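Local coordinates for protein polyketide biosynthesis cytochrome P450 PksS (Bacillus subtilis, PDB 4YZR) that is a haem-dependent cytochrome P450 monooxygenase of bacillaene biosynthesis that acts on dihydrobacillaene, at residues 383-388 / 394-399. Numbering follows the deposited sequence.
Sequences DDIQWR and RGLESL
The indole of W387 is sandwiched between R394 and L396. From CB, the R394 chain runs to CG, anti to the backbone N (chi1 -175°), and a bend at chi2 brings it over the indole. CG lies near W387 CZ3, and R394 CD is 3.6 Å from W387 CE3. NE stays over CE3 and CD2. The guanidinium stacks flat on the indole, the two planes 6° apart, and R394 CZ makes a cation-pi contact 3.6 Å from the centroid of the W387 five-membered ring. NH1 reaches W387 CB and CG, and NH2 lies over CD1. NH1 also hydrogen-bonds H14 O, and NH2 makes a weak bond to H15 O. These bonds probably help fix the guanidinium's rotation over the indole.

On the opposite face, L396 CD2 makes a CH-pi contact 3.5 Å from the W387 six-membered ring centroid. The same methyl packs tightly on I385 CG2. A single beta bridge joins the backbones at W387 and L396. R388 N gives G395 O a 2.8 Å hydrogen bond, and E397 N bonds Q386 O. Waters bridge Q386 N to S398 O, R388 O to G395 N, and R388 NH1 to L396 O.

Both segments belong to the loop between strands 377-378 and 400-402, which folds back on itself here. I385 and W387 rest on helix 228-259, and L396 meets M142 of helix 141-146.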
ATOM      1  N   ASP A 383      14.250   7.091 -19.146  1.00 25.56           N
ATOM      2  CA  ASP A 383      14.192   8.478 -18.735  1.00 27.94           C
ATOM      3  C   ASP A 383      12.845   9.119 -18.872  1.00 24.42           C
ATOM      4  O   ASP A 383      12.677  10.152 -18.269  1.00 27.90           O
ATOM      5  CB  ASP A 383      15.152   9.335 -19.575  1.00 32.70           C
ATOM      6  CG  ASP A 383      16.639   8.959 -19.360  1.00 39.40           C
ATOM      7  OD1 ASP A 383      16.988   8.250 -18.385  1.00 42.40           O
ATOM      8  OD2 ASP A 383      17.458   9.394 -20.193  1.00 48.17           O
ATOM      9  N   ASP A 384      11.856   8.504 -19.579  1.00 20.44           N
ATOM     10  CA  ASP A 384      10.569   9.048 -19.837  1.00 22.32           C
ATOM     11  C   ASP A 384       9.439   8.463 -18.928  1.00 16.98           C
ATOM     12  O   ASP A 384       8.293   8.834 -19.060  1.00 20.29           O
ATOM     13  CB  ASP A 384      10.211   8.848 -21.297  1.00 22.67           C
ATOM     14  CG  ASP A 384      11.157   9.659 -22.204  1.00 30.42           C
ATOM     15  OD1 ASP A 384      11.614  10.741 -21.721  1.00 30.35           O
ATOM     16  OD2 ASP A 384      11.396   9.190 -23.339  1.00 31.22           O
ATOM     17  N   ILE A 385       9.856   7.500 -18.118  1.00 18.53           N
ATOM     18  CA  ILE A 385       8.878   6.826 -17.230  1.00 17.40           C
ATOM     19  C   ILE A 385       8.379   7.890 -16.282  1.00 15.58           C
ATOM     20  O   ILE A 385       9.176   8.658 -15.719  1.00 18.48           O
ATOM     21  CB  ILE A 385       9.514   5.679 -16.482  1.00 17.06           C
ATOM     22  CG1 ILE A 385       9.799   4.516 -17.469  1.00 21.41           C
ATOM     23  CG2 ILE A 385       8.559   5.176 -15.352  1.00 19.30           C
ATOM     24  CD1 ILE A 385      10.516   3.302 -17.003  1.00 25.62           C
ATOM     25  N   GLN A 386       7.086   7.954 -16.083  1.00 14.71           N
ATOM     26  CA  GLN A 386       6.424   9.011 -15.323  1.00 15.58           C
ATOM     27  C   GLN A 386       5.912   8.415 -13.997  1.00 14.09           C
ATOM     28  O   GLN A 386       4.984   7.609 -13.971  1.00 13.75           O
ATOM     29  CB  GLN A 386       5.273   9.642 -16.050  1.00 19.53           C
ATOM     30  CG  GLN A 386       5.628  10.204 -17.461  1.00 23.66           C
ATOM     31  CD  GLN A 386       6.700  11.244 -17.372  1.00 31.97           C
ATOM     32  OE1 GLN A 386       7.733  11.143 -18.022  1.00 41.25           O
ATOM     33  NE2 GLN A 386       6.525  12.191 -16.479  1.00 37.78           N
ATOM     34  N   TRP A 387       6.432   8.949 -12.949  1.00 12.58           N
ATOM     35  CA  TRP A 387       6.060   8.576 -11.609  1.00 11.57           C
ATOM     36  C   TRP A 387       5.174   9.624 -10.959  1.00 12.99           C
ATOM     37  O   TRP A 387       5.386  10.860 -11.192  1.00 14.02           O
ATOM     38  CB  TRP A 387       7.301   8.408 -10.739  1.00 12.39           C
ATOM     39  CG  TRP A 387       8.105   7.276 -11.122  1.00 12.21           C
ATOM     40  CD1 TRP A 387       9.176   7.273 -11.957  1.00 14.39           C
ATOM     41  CD2 TRP A 387       7.892   5.892 -10.774  1.00 12.34           C
ATOM     42  NE1 TRP A 387       9.640   5.994 -12.141  1.00 14.78           N
ATOM     43  CE2 TRP A 387       8.905   5.135 -11.399  1.00 12.23           C
ATOM     44  CE3 TRP A 387       7.007   5.240  -9.928  1.00 11.41           C
ATOM     45  CZ2 TRP A 387       8.979   3.743 -11.246  1.00 12.09           C
ATOM     46  CZ3 TRP A 387       7.077   3.880  -9.799  1.00 12.61           C
ATOM     47  CH2 TRP A 387       7.973   3.178 -10.498  1.00 13.54           C
ATOM     48  N   ARG A 388       4.200   9.256 -10.147  1.00 12.46           N
ATOM     49  CA  ARG A 388       3.376  10.207  -9.399  1.00 12.83           C
ATOM     50  C   ARG A 388       4.211  10.870  -8.308  1.00 13.62           C
ATOM     51  O   ARG A 388       5.202  10.337  -7.827  1.00 14.60           O
ATOM     52  CB  ARG A 388       2.242   9.495  -8.739  1.00 14.84           C
ATOM     53  CG  ARG A 388       1.296   8.949  -9.812  1.00 17.96           C
ATOM     54  CD  ARG A 388       0.227   8.065  -9.253  1.00 25.20           C
ATOM     55  NE  ARG A 388      -0.818   8.796  -8.555  1.00 29.34           N
ATOM     56  CZ  ARG A 388      -1.923   8.208  -8.091  1.00 34.12           C
ATOM     57  NH1 ARG A 388      -2.105   6.884  -8.157  1.00 35.86           N
ATOM     58  NH2 ARG A 388      -2.834   8.949  -7.487  1.00 40.46           N
ATOM     59  N   ARG A 394       5.151   4.818  -3.950  1.00 10.46           N
ATOM     60  CA  ARG A 394       5.915   4.863  -5.182  1.00  9.90           C
ATOM     61  C   ARG A 394       5.090   4.255  -6.272  1.00 10.49           C
ATOM     62  O   ARG A 394       4.964   3.042  -6.356  1.00 11.77           O
ATOM     63  CB  ARG A 394       7.246   4.222  -4.986  1.00 10.55           C
ATOM     64  CG  ARG A 394       8.214   4.285  -6.142  1.00 11.52           C
ATOM     65  CD  ARG A 394       8.396   5.674  -6.617  1.00 11.42           C
ATOM     66  NE  ARG A 394       9.438   5.753  -7.603  1.00 11.85           N
ATOM     67  CZ  ARG A 394       9.859   6.924  -8.137  1.00 12.07           C
ATOM     68  NH1 ARG A 394       9.324   8.058  -7.719  1.00 13.19           N
ATOM     69  NH2 ARG A 394      10.845   6.886  -9.013  1.00 13.47           N
ATOM     70  N   GLY A 395       4.518   5.082  -7.125  1.00 10.47           N
ATOM     71  CA  GLY A 395       3.547   4.632  -8.120  1.00 10.10           C
ATOM     72  C   GLY A 395       3.653   5.357  -9.451  1.00 10.24           C
ATOM     73  O   GLY A 395       3.939   6.541  -9.489  1.00 10.95           O
ATOM     74  N   LEU A 396       3.339   4.625 -10.496  1.00 10.86           N
ATOM     75  CA  LEU A 396       3.402   5.168 -11.869  1.00 10.60           C
ATOM     76  C   LEU A 396       2.218   5.985 -12.193  1.00 10.85           C
ATOM     77  O   LEU A 396       1.115   5.683 -11.832  1.00 11.90           O
ATOM     78  CB  LEU A 396       3.510   3.982 -12.826  1.00 10.51           C
ATOM     79  CG  LEU A 396       4.794   3.245 -12.804  1.00 10.64           C
ATOM     80  CD1 LEU A 396       4.662   1.809 -13.307  1.00 12.00           C
ATOM     81  CD2 LEU A 396       5.949   3.963 -13.462  1.00 12.18           C
ATOM     82  N   GLU A 397       2.456   7.027 -12.993  1.00 12.50           N
ATOM     83  CA  GLU A 397       1.333   7.737 -13.598  1.00 14.34           C
ATOM     84  C   GLU A 397       0.748   7.015 -14.809  1.00 13.10           C
ATOM     85  O   GLU A 397      -0.442   7.012 -14.976  1.00 15.50           O
ATOM     86  CB  GLU A 397       1.894   9.128 -14.021  1.00 20.19           C
ATOM     87  CG  GLU A 397       1.020  10.202 -14.607  1.00 28.29           C
ATOM     88  CD  GLU A 397       1.908  11.465 -14.851  1.00 35.72           C
ATOM     89  OE1 GLU A 397       2.370  11.739 -15.996  1.00 42.05           O
ATOM     90  OE2 GLU A 397       2.261  12.162 -13.855  1.00 44.21           O
ATOM     91  N   SER A 398       1.636   6.415 -15.569  1.00 12.80           N
ATOM     92  CA  SER A 398       1.263   5.646 -16.770  1.00 13.61           C
ATOM     93  C   SER A 398       2.338   4.671 -17.031  1.00 12.10           C
ATOM     94  O   SER A 398       3.484   4.736 -16.567  1.00 12.59           O
ATOM     95  CB  SER A 398       1.072   6.601 -17.973  1.00 15.78           C
ATOM     96  OG  SER A 398       2.251   7.252 -18.219  1.00 21.76           O
ATOM     97  N   LEU A 399       2.001   3.658 -17.841  1.00 11.36           N
ATOM     98  CA  LEU A 399       2.899   2.566 -18.165  1.00 12.80           C
ATOM     99  C   LEU A 399       2.604   2.048 -19.592  1.00 12.87           C
ATOM    100  O   LEU A 399       1.899   1.060 -19.751  1.00 12.48           O
ATOM    101  CB  LEU A 399       2.869   1.417 -17.173  1.00 14.58           C
ATOM    102  CG  LEU A 399       3.831   0.252 -17.391  1.00 15.57           C
ATOM    103  CD1 LEU A 399       5.212   0.700 -17.536  1.00 17.44           C
ATOM    104  CD2 LEU A 399       3.770  -0.772 -16.243  1.00 16.02           C
TER
HETATM  105  O   HOH W   1       5.668   6.087 -17.687  1.00 18.62           O
HETATM  106  O   HOH W   2       5.670   7.971  -6.649  1.00 19.34           O
HETATM  107  O   HOH W   3      -0.127   4.901  -9.428  1.00 19.70           O